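Local coordinates for protein hydrogenase maturation protease HycI (Thermococcus kodakarensis KOD1, PDB 5ZBY) that probably acts as an endopeptidase of the A31 family that trims the C-terminal extension of a [NiFe] hydrogenase large subunit during maturation, at residues Ser2-Gly10 against Leu147-Leu155; Gly79-Pro90 against Ile120-Gly128. One frame throughout, in Å; residues are numbered along the deposited sequence.

Interaction 1: Ser2-Gly10 against Leu147-Leu155; sequences SVLEDVFSG and LAELIAEIL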
loop_
_atom_site.group_PDB
_atom_site.type_symbol
_atom_site.label_atom_id
_atom_site.label_comp_id
_atom_site.label_asym_id
_atom_site.label_seq_id
_atom_site.Cartn_x
_atom_site.Cartn_y
_atom_site.Cartn_z
ATOM N N SER A 2 -5.672 -4.323 17.191
ATOM C CA SER A 2 -6.322 -3.792 16.013
ATOM C C SER A 2 -6.199 -4.782 14.899
ATOM O O SER A 2 -5.417 -5.679 14.975
ATOM C CB SER A 2 -5.700 -2.467 15.625
ATOM O OG SER A 2 -4.305 -2.574 15.573
ATOM N N VAL A 3 -6.995 -4.631 13.868
ATOM C CA VAL A 3 -6.923 -5.528 12.737
ATOM C C VAL A 3 -5.606 -5.340 11.967
ATOM O O VAL A 3 -5.109 -6.226 11.335
ATOM C CB VAL A 3 -8.049 -5.212 11.780
ATOM C CG1 VAL A 3 -7.993 -3.743 11.441
ATOM C CG2 VAL A 3 -7.973 -6.081 10.548
ATOM N N LEU A 4 -5.084 -4.147 12.019
ATOM C CA LEU A 4 -3.789 -3.836 11.425
ATOM C C LEU A 4 -2.685 -4.672 12.090
ATOM O O LEU A 4 -1.864 -5.344 11.417
ATOM C CB LEU A 4 -3.499 -2.349 11.573
ATOM C CG LEU A 4 -2.321 -1.799 10.772
ATOM C CD1 LEU A 4 -2.553 -1.993 9.278
ATOM C CD2 LEU A 4 -2.081 -0.325 11.103
ATOM N N GLU A 5 -2.726 -4.682 13.417
ATOM C CA GLU A 5 -1.725 -5.364 14.215
ATOM C C GLU A 5 -1.758 -6.838 13.849
ATOM O O GLU A 5 -0.762 -7.482 13.727
ATOM C CB GLU A 5 -1.977 -5.160 15.719
ATOM C CG GLU A 5 -1.510 -3.842 16.319
ATOM C CD GLU A 5 -2.112 -3.521 17.697
ATOM O OE1 GLU A 5 -3.037 -4.202 18.117
ATOM O OE2 GLU A 5 -1.686 -2.569 18.350
ATOM N N ASP A 6 -2.933 -7.363 13.665
ATOM C CA ASP A 6 -3.118 -8.735 13.280
ATOM C C ASP A 6 -2.465 -9.016 11.952
ATOM O O ASP A 6 -1.882 -10.081 11.762
ATOM C CB ASP A 6 -4.615 -9.067 13.185
ATOM C CG ASP A 6 -5.307 -9.125 14.554
ATOM O OD1 ASP A 6 -4.610 -9.193 15.593
ATOM O OD2 ASP A 6 -6.561 -9.111 14.592
ATOM N N VAL A 7 -2.631 -8.075 11.012
ATOM C CA VAL A 7 -2.002 -8.217 9.704
ATOM C C VAL A 7 -0.489 -8.460 9.850
ATOM O O VAL A 7 0.074 -9.302 9.151
ATOM C CB VAL A 7 -2.210 -6.979 8.809
ATOM C CG1 VAL A 7 -1.488 -7.163 7.487
ATOM C CG2 VAL A 7 -3.689 -6.736 8.564
ATOM N N PHE A 8 0.131 -7.711 10.763
ATOM C CA PHE A 8 1.601 -7.760 10.866
ATOM C C PHE A 8 2.109 -8.880 11.759
ATOM O O PHE A 8 3.280 -9.229 11.714
ATOM C CB PHE A 8 2.138 -6.427 11.366
ATOM C CG PHE A 8 2.095 -5.370 10.321
ATOM C CD1 PHE A 8 3.156 -5.206 9.470
ATOM C CD2 PHE A 8 0.968 -4.601 10.134
ATOM C CE1 PHE A 8 3.111 -4.254 8.448
ATOM C CE2 PHE A 8 0.933 -3.647 9.122
ATOM C CZ PHE A 8 2.027 -3.489 8.297
ATOM N N SER A 9 1.203 -9.456 12.526
ATOM C CA SER A 9 1.565 -10.420 13.565
ATOM C C SER A 9 2.213 -11.685 13.022
ATOM O O SER A 9 1.729 -12.313 12.078
ATOM C CB SER A 9 0.325 -10.771 14.379
ATOM O OG SER A 9 0.529 -11.988 15.044
ATOM N N GLY A 10 3.331 -12.060 13.629
ATOM C CA GLY A 10 4.044 -13.216 13.184
ATOM C C GLY A 10 4.926 -13.003 11.987
ATOM O O GLY A 10 5.596 -13.918 11.541
ATOM N N LEU A 147 -1.767 6.711 9.035
ATOM C CA LEU A 147 -1.434 5.316 8.698
ATOM C C LEU A 147 0.060 5.052 8.835
ATOM O O LEU A 147 0.477 3.966 9.273
ATOM C CB LEU A 147 -1.898 4.961 7.269
ATOM C CG LEU A 147 -1.584 3.510 6.874
ATOM C CD1 LEU A 147 -2.299 2.473 7.746
ATOM C CD2 LEU A 147 -1.976 3.356 5.405
ATOM N N ALA A 148 0.888 6.012 8.419
ATOM C CA ALA A 148 2.347 5.786 8.566
ATOM C C ALA A 148 2.700 5.667 10.030
ATOM O O ALA A 148 3.536 4.833 10.380
ATOM C CB ALA A 148 3.149 6.902 7.913
ATOM N N GLU A 149 2.093 6.488 10.879
ATOM C CA GLU A 149 2.335 6.373 12.326
ATOM C C GLU A 149 1.866 5.041 12.908
ATOM O O GLU A 149 2.572 4.428 13.742
ATOM C CB GLU A 149 1.668 7.520 13.082
ATOM C CG GLU A 149 2.287 8.881 12.830
ATOM C CD GLU A 149 1.648 9.975 13.675
ATOM O OE1 GLU A 149 0.789 9.649 14.525
ATOM O OE2 GLU A 149 2.013 11.161 13.493
ATOM N N LEU A 150 0.700 4.574 12.489
ATOM C CA LEU A 150 0.177 3.315 13.015
ATOM C C LEU A 150 1.106 2.182 12.608
ATOM O O LEU A 150 1.462 1.297 13.421
ATOM C CB LEU A 150 -1.250 3.070 12.525
ATOM C CG LEU A 150 -2.255 4.095 13.066
ATOM C CD1 LEU A 150 -3.526 4.104 12.251
ATOM C CD2 LEU A 150 -2.556 3.779 14.530
ATOM N N ILE A 151 1.530 2.212 11.348
ATOM C CA ILE A 151 2.421 1.146 10.873
ATOM C C ILE A 151 3.764 1.249 11.558
ATOM O O ILE A 151 4.328 0.208 11.976
ATOM C CB ILE A 151 2.595 1.175 9.336
ATOM C CG1 ILE A 151 1.270 0.760 8.689
ATOM C CG2 ILE A 151 3.765 0.245 8.911
ATOM C CD1 ILE A 151 1.240 0.943 7.186
ATOM N N ALA A 152 4.295 2.462 11.692
ATOM C CA ALA A 152 5.644 2.579 12.296
ATOM C C ALA A 152 5.638 2.118 13.745
ATOM O O ALA A 152 6.616 1.541 14.228
ATOM C CB ALA A 152 6.173 3.984 12.213
ATOM N N GLU A 153 4.542 2.389 14.438
ATOM C CA GLU A 153 4.515 2.031 15.850
ATOM C C GLU A 153 4.407 0.533 15.945
ATOM O O GLU A 153 5.074 -0.091 16.776
ATOM C CB GLU A 153 3.355 2.713 16.581
ATOM C CG GLU A 153 3.167 2.257 18.013
ATOM C CD GLU A 153 4.057 3.013 18.977
ATOM O OE1 GLU A 153 4.324 4.210 18.730
ATOM O OE2 GLU A 153 4.501 2.407 19.978
ATOM N N ILE A 154 3.678 -0.114 15.048
ATOM C CA ILE A 154 3.758 -1.566 15.025
ATOM C C ILE A 154 5.192 -2.069 14.731
ATOM O O ILE A 154 5.748 -2.873 15.476
ATOM C CB ILE A 154 2.801 -2.155 14.008
ATOM C CG1 ILE A 154 1.354 -1.967 14.467
ATOM C CG2 ILE A 154 3.123 -3.635 13.760
ATOM C CD1 ILE A 154 0.304 -2.270 13.399
ATOM N N LEU A 155 5.833 -1.538 13.709
ATOM C CA LEU A 155 7.128 -2.036 13.263
ATOM C C LEU A 155 8.299 -1.794 14.216
ATOM O O LEU A 155 9.207 -2.604 14.330
ATOM C CB LEU A 155 7.472 -1.450 11.916
ATOM C CG LEU A 155 6.635 -1.860 10.720
ATOM C CD1 LEU A 155 7.206 -1.249 9.483
ATOM C CD2 LEU A 155 6.526 -3.349 10.578
#
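I154 lays its two branches over the short helix 3-8, and between them they touch three residues. Its CD1 reaches L4, 3.7 Å from CG, and also meets the aliphatic part of E5, while CG2 turns to F8 and lies 3.8 Å from its CB. With CG1 beside the backbone N and CG2 anti to it (chi1 -69°), the branches diverge, which lets one residue serve L4 and E5 on one turn and F8 on the next.

L4 answers as a knob into a hole formed by L147, L150, I151 and I154. Its CG is anti to the backbone N (chi1 -168°), which carries CD2 across to the longer helix, 3.8 Å from L150 CB. One turn on, the F8 ring meets I151 and L155 obliquely, its CD1 4.0 Å from L155 CD2, and its edge receives L4 CD1 in the ring plane. Replacing F8 with an alanine would probably open a gap beside I151 and L155 and leave L4 CD1 without the ring edge it rests against.

At the exposed start of helix 3-8, S2 N donates to E5 OE1 at 2.8 Å, from above the carboxylate plane. The helix axes approach to 10.5 Å at a crossing angle of -48°. F8 also touches L69 and V71, and I151 touches I16: this is the apolar helix-on-sheet layering of a three-layer alpha/beta fold.

Interaction 2: Gly79-Pro90 against Ile120-Gly128; sequences GGEIGEFIIADP and IVLIGCQPG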
loop_
_atom_site.group_PDB
_atom_site.type_symbol
_atom_site.label_atom_id
_atom_site.label_comp_id
_atom_site.label_asym_id
_atom_site.label_seq_id
_atom_site.Cartn_x
_atom_site.Cartn_y
_atom_site.Cartn_z
ATOM N N GLY A 79 -16.205 3.190 -2.424
ATOM C CA GLY A 79 -17.536 3.719 -2.119
ATOM C C GLY A 79 -17.694 4.119 -0.663
ATOM O O GLY A 79 -18.812 4.267 -0.152
ATOM N N GLY A 80 -16.570 4.324 0.009
ATOM C CA GLY A 80 -16.554 4.790 1.382
ATOM C C GLY A 80 -16.691 6.300 1.508
ATOM O O GLY A 80 -16.783 7.032 0.506
ATOM N N GLU A 81 -16.680 6.787 2.744
ATOM C CA GLU A 81 -16.455 8.203 2.956
ATOM C C GLU A 81 -15.008 8.530 2.680
ATOM O O GLU A 81 -14.130 7.696 2.917
ATOM C CB GLU A 81 -16.820 8.612 4.376
ATOM C CG GLU A 81 -17.876 7.713 4.985
ATOM C CD GLU A 81 -18.757 8.427 5.999
ATOM O OE1 GLU A 81 -18.249 9.318 6.727
ATOM O OE2 GLU A 81 -19.964 8.097 6.054
ATOM N N ILE A 82 -14.738 9.723 2.177
ATOM C CA ILE A 82 -13.328 10.094 1.965
ATOM C C ILE A 82 -12.494 9.875 3.205
ATOM O O ILE A 82 -12.888 10.235 4.305
ATOM C CB ILE A 82 -13.123 11.567 1.528
ATOM C CG1 ILE A 82 -11.626 11.881 1.562
ATOM C CG2 ILE A 82 -13.844 12.490 2.480
ATOM C CD1 ILE A 82 -11.176 13.060 0.837
ATOM N N GLY A 83 -11.341 9.222 3.058
ATOM C CA GLY A 83 -10.469 9.095 4.206
ATOM C C GLY A 83 -10.673 7.797 4.947
ATOM O O GLY A 83 -9.883 7.441 5.838
ATOM N N GLU A 84 -11.734 7.088 4.605
ATOM C CA GLU A 84 -12.022 5.824 5.263
ATOM C C GLU A 84 -11.000 4.799 4.777
ATOM O O GLU A 84 -10.625 4.799 3.603
ATOM C CB GLU A 84 -13.425 5.371 4.924
ATOM C CG GLU A 84 -13.870 4.078 5.544
ATOM C CD GLU A 84 -15.353 3.787 5.251
ATOM O OE1 GLU A 84 -16.084 4.664 4.686
ATOM O OE2 GLU A 84 -15.788 2.653 5.550
ATOM N N PHE A 85 -10.591 3.902 5.666
ATOM C CA PHE A 85 -9.648 2.848 5.294
ATOM C C PHE A 85 -10.325 1.530 4.932
ATOM O O PHE A 85 -11.425 1.202 5.427
ATOM C CB PHE A 85 -8.688 2.608 6.455
ATOM C CG PHE A 85 -7.788 3.735 6.749
ATOM C CD1 PHE A 85 -6.994 4.295 5.752
ATOM C CD2 PHE A 85 -7.631 4.188 8.054
ATOM C CE1 PHE A 85 -6.116 5.334 6.035
ATOM C CE2 PHE A 85 -6.750 5.215 8.357
ATOM C CZ PHE A 85 -5.963 5.796 7.338
ATOM N N ILE A 86 -9.667 0.739 4.092
ATOM C CA ILE A 86 -10.102 -0.620 3.815
ATOM C C ILE A 86 -8.888 -1.531 3.857
ATOM O O ILE A 86 -7.801 -1.097 3.499
ATOM C CB ILE A 86 -10.787 -0.713 2.469
ATOM C CG1 ILE A 86 -11.315 -2.119 2.221
ATOM C CG2 ILE A 86 -9.888 -0.215 1.306
ATOM C CD1 ILE A 86 -12.462 -2.113 1.215
ATOM N N ILE A 87 -9.059 -2.749 4.366
ATOM C CA ILE A 87 -7.976 -3.736 4.340
ATOM C C ILE A 87 -8.485 -4.875 3.507
ATOM O O ILE A 87 -9.525 -5.448 3.799
ATOM C CB ILE A 87 -7.563 -4.207 5.735
ATOM C CG1 ILE A 87 -7.072 -3.009 6.550
ATOM C CG2 ILE A 87 -6.481 -5.288 5.588
ATOM C CD1 ILE A 87 -6.516 -3.358 7.927
ATOM N N ALA A 88 -7.801 -5.177 2.413
ATOM C CA ALA A 88 -8.316 -6.157 1.470
ATOM C C ALA A 88 -7.265 -7.148 1.054
ATOM O O ALA A 88 -6.073 -6.902 1.239
ATOM C CB ALA A 88 -8.882 -5.466 0.230
ATOM N N ASP A 89 -7.728 -8.254 0.476
ATOM C CA ASP A 89 -6.893 -9.320 -0.089
ATOM C C ASP A 89 -6.780 -9.109 -1.587
ATOM O O ASP A 89 -7.729 -9.352 -2.362
ATOM C CB ASP A 89 -7.496 -10.690 0.235
ATOM C CG ASP A 89 -6.737 -11.851 -0.403
ATOM O OD1 ASP A 89 -5.674 -11.636 -1.026
ATOM O OD2 ASP A 89 -7.214 -13.006 -0.275
ATOM N N PRO A 90 -5.618 -8.617 -2.039
ATOM C CA PRO A 90 -5.536 -8.240 -3.444
ATOM C C PRO A 90 -5.444 -9.440 -4.376
ATOM O O PRO A 90 -5.546 -9.245 -5.575
ATOM C CB PRO A 90 -4.256 -7.368 -3.495
ATOM C CG PRO A 90 -3.404 -7.976 -2.453
ATOM C CD PRO A 90 -4.347 -8.373 -1.319
ATOM N N ILE A 120 0.062 -11.390 1.242
ATOM C CA ILE A 120 -0.019 -10.094 0.601
ATOM C C ILE A 120 -1.258 -9.401 1.119
ATOM O O ILE A 120 -2.326 -10.015 1.127
ATOM C CB ILE A 120 -0.151 -10.200 -0.923
ATOM C CG1 ILE A 120 0.753 -11.323 -1.496
ATOM C CG2 ILE A 120 0.051 -8.824 -1.580
ATOM C CD1 ILE A 120 2.236 -10.983 -1.507
ATOM N N VAL A 121 -1.152 -8.123 1.469
ATOM C CA VAL A 121 -2.372 -7.377 1.858
ATOM C C VAL A 121 -2.398 -6.022 1.135
ATOM O O VAL A 121 -1.333 -5.516 0.726
ATOM C CB VAL A 121 -2.418 -7.218 3.373
ATOM C CG1 VAL A 121 -1.306 -6.342 3.856
ATOM C CG2 VAL A 121 -3.711 -6.658 3.814
ATOM N N LEU A 122 -3.610 -5.459 0.906
ATOM C CA LEU A 122 -3.756 -4.107 0.392
ATOM C C LEU A 122 -4.406 -3.248 1.453
ATOM O O LEU A 122 -5.447 -3.637 2.005
ATOM C CB LEU A 122 -4.602 -4.114 -0.891
ATOM C CG LEU A 122 -5.134 -2.779 -1.426
ATOM C CD1 LEU A 122 -4.006 -1.845 -1.823
ATOM C CD2 LEU A 122 -6.079 -3.061 -2.612
ATOM N N ILE A 123 -3.797 -2.118 1.807
ATOM C CA ILE A 123 -4.470 -1.132 2.640
ATOM C C ILE A 123 -4.873 0.045 1.740
ATOM O O ILE A 123 -3.997 0.706 1.174
ATOM C CB ILE A 123 -3.594 -0.625 3.814
ATOM C CG1 ILE A 123 -3.125 -1.803 4.666
ATOM C CG2 ILE A 123 -4.409 0.420 4.670
ATOM C CD1 ILE A 123 -2.006 -1.390 5.649
ATOM N N GLY A 124 -6.172 0.317 1.630
ATOM C CA GLY A 124 -6.641 1.408 0.792
ATOM C C GLY A 124 -7.200 2.553 1.611
ATOM O O GLY A 124 -7.626 2.365 2.745
ATOM N N CYS A 125 -7.207 3.746 1.027
ATOM C CA CYS A 125 -7.868 4.884 1.656
ATOM C C CYS A 125 -8.753 5.519 0.599
ATOM O O CYS A 125 -8.313 5.685 -0.520
ATOM C CB CYS A 125 -6.824 5.884 2.167
ATOM S SG CYS A 125 -7.541 7.260 3.057
ATOM N N GLN A 126 -10.013 5.811 0.921
ATOM C CA GLN A 126 -10.955 6.374 -0.076
ATOM C C GLN A 126 -10.596 7.822 -0.455
ATOM O O GLN A 126 -10.552 8.681 0.402
ATOM C CB GLN A 126 -12.378 6.308 0.500
ATOM C CG GLN A 126 -13.408 7.062 -0.330
ATOM C CD GLN A 126 -13.750 6.290 -1.554
ATOM O OE1 GLN A 126 -14.113 5.098 -1.476
ATOM N NE2 GLN A 126 -13.632 6.932 -2.710
ATOM N N PRO A 127 -10.319 8.081 -1.741
ATOM C CA PRO A 127 -10.011 9.459 -2.152
ATOM C C PRO A 127 -11.260 10.254 -2.451
ATOM O O PRO A 127 -12.295 9.687 -2.759
ATOM C CB PRO A 127 -9.213 9.278 -3.438
ATOM C CG PRO A 127 -9.810 8.041 -4.060
ATOM C CD PRO A 127 -10.146 7.127 -2.855
ATOM N N GLY A 128 -11.100 11.560 -2.435
ATOM C CA GLY A 128 -12.219 12.471 -2.704
ATOM C C GLY A 128 -12.030 13.296 -3.940
ATOM O O GLY A 128 -12.998 13.776 -4.509
#
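Q126, L122 and P90 bury the most surface here, and together they fasten both ends of an antiparallel strand pair. Q126 works through backbone and side chain alike. Its N donates to E84 O in the carbonyl plane, and its O accepts G83 N at 2.8 Å on a lone pair, so the residue just after the strand is bound to the type II turn E81-E84. With CG anti to the backbone N (chi1 170°) and the chain bent at chi2 (76°), the side chain curls back against the carbonyl oxygens of G80 and E81. Q126 OE1 takes G80 N at 3.0 Å from above the carbonyl plane, a weak bond from G79 N, and a further one from F78 N. Q126 NE2 donates to P127 O at 3.1 Å, nearly within its own amide plane, and also bonds H77, so both ends of the amide are held.

At the far end, P90 packs across I120, CG to CG2 3.7 Å, and its CB lies near L122 CB. L122 pairs with A88 through two backbone bonds, and I86 does the same with G124, where a side chain would run into I86 CG2. On the face that carries F85, I87, I123 and C125, C125 SG approaches the F85 ring obliquely, 3.8 Å from CE1, while G83 O lies over the ring centre.

Strand 85-88 is an outermost strand of the mixed sheet, antiparallel to its neighbour 119-125. Strand 119-125 bonds on its other side to strand 69-75; helix 138-156 meets F85, I123 and C125, and helix 105-116 packs on P90 and I120.

Both contacts are partly buried with exposed margins, but interaction 2 lies nearer the middle, its centre about 9 Å from the chain centre against about 13 Å for interaction 1. Interaction 1 joins two helices through apolar contacts alone, including the aliphatic part of E5, whereas interaction 2 is written mainly in backbone hydrogen bonds, with the side-chain amide of Q126 gripping the loop ahead of the turn. The two meet where helix layer rests on sheet: L4 CD1 lies 3.7 Å from I123 CD1, V7 packs on V121, V3 on I87, and L147 on I123. Along the chain, 79-90 and 120-128 are nested within the loop that 2-10 and 147-155 close.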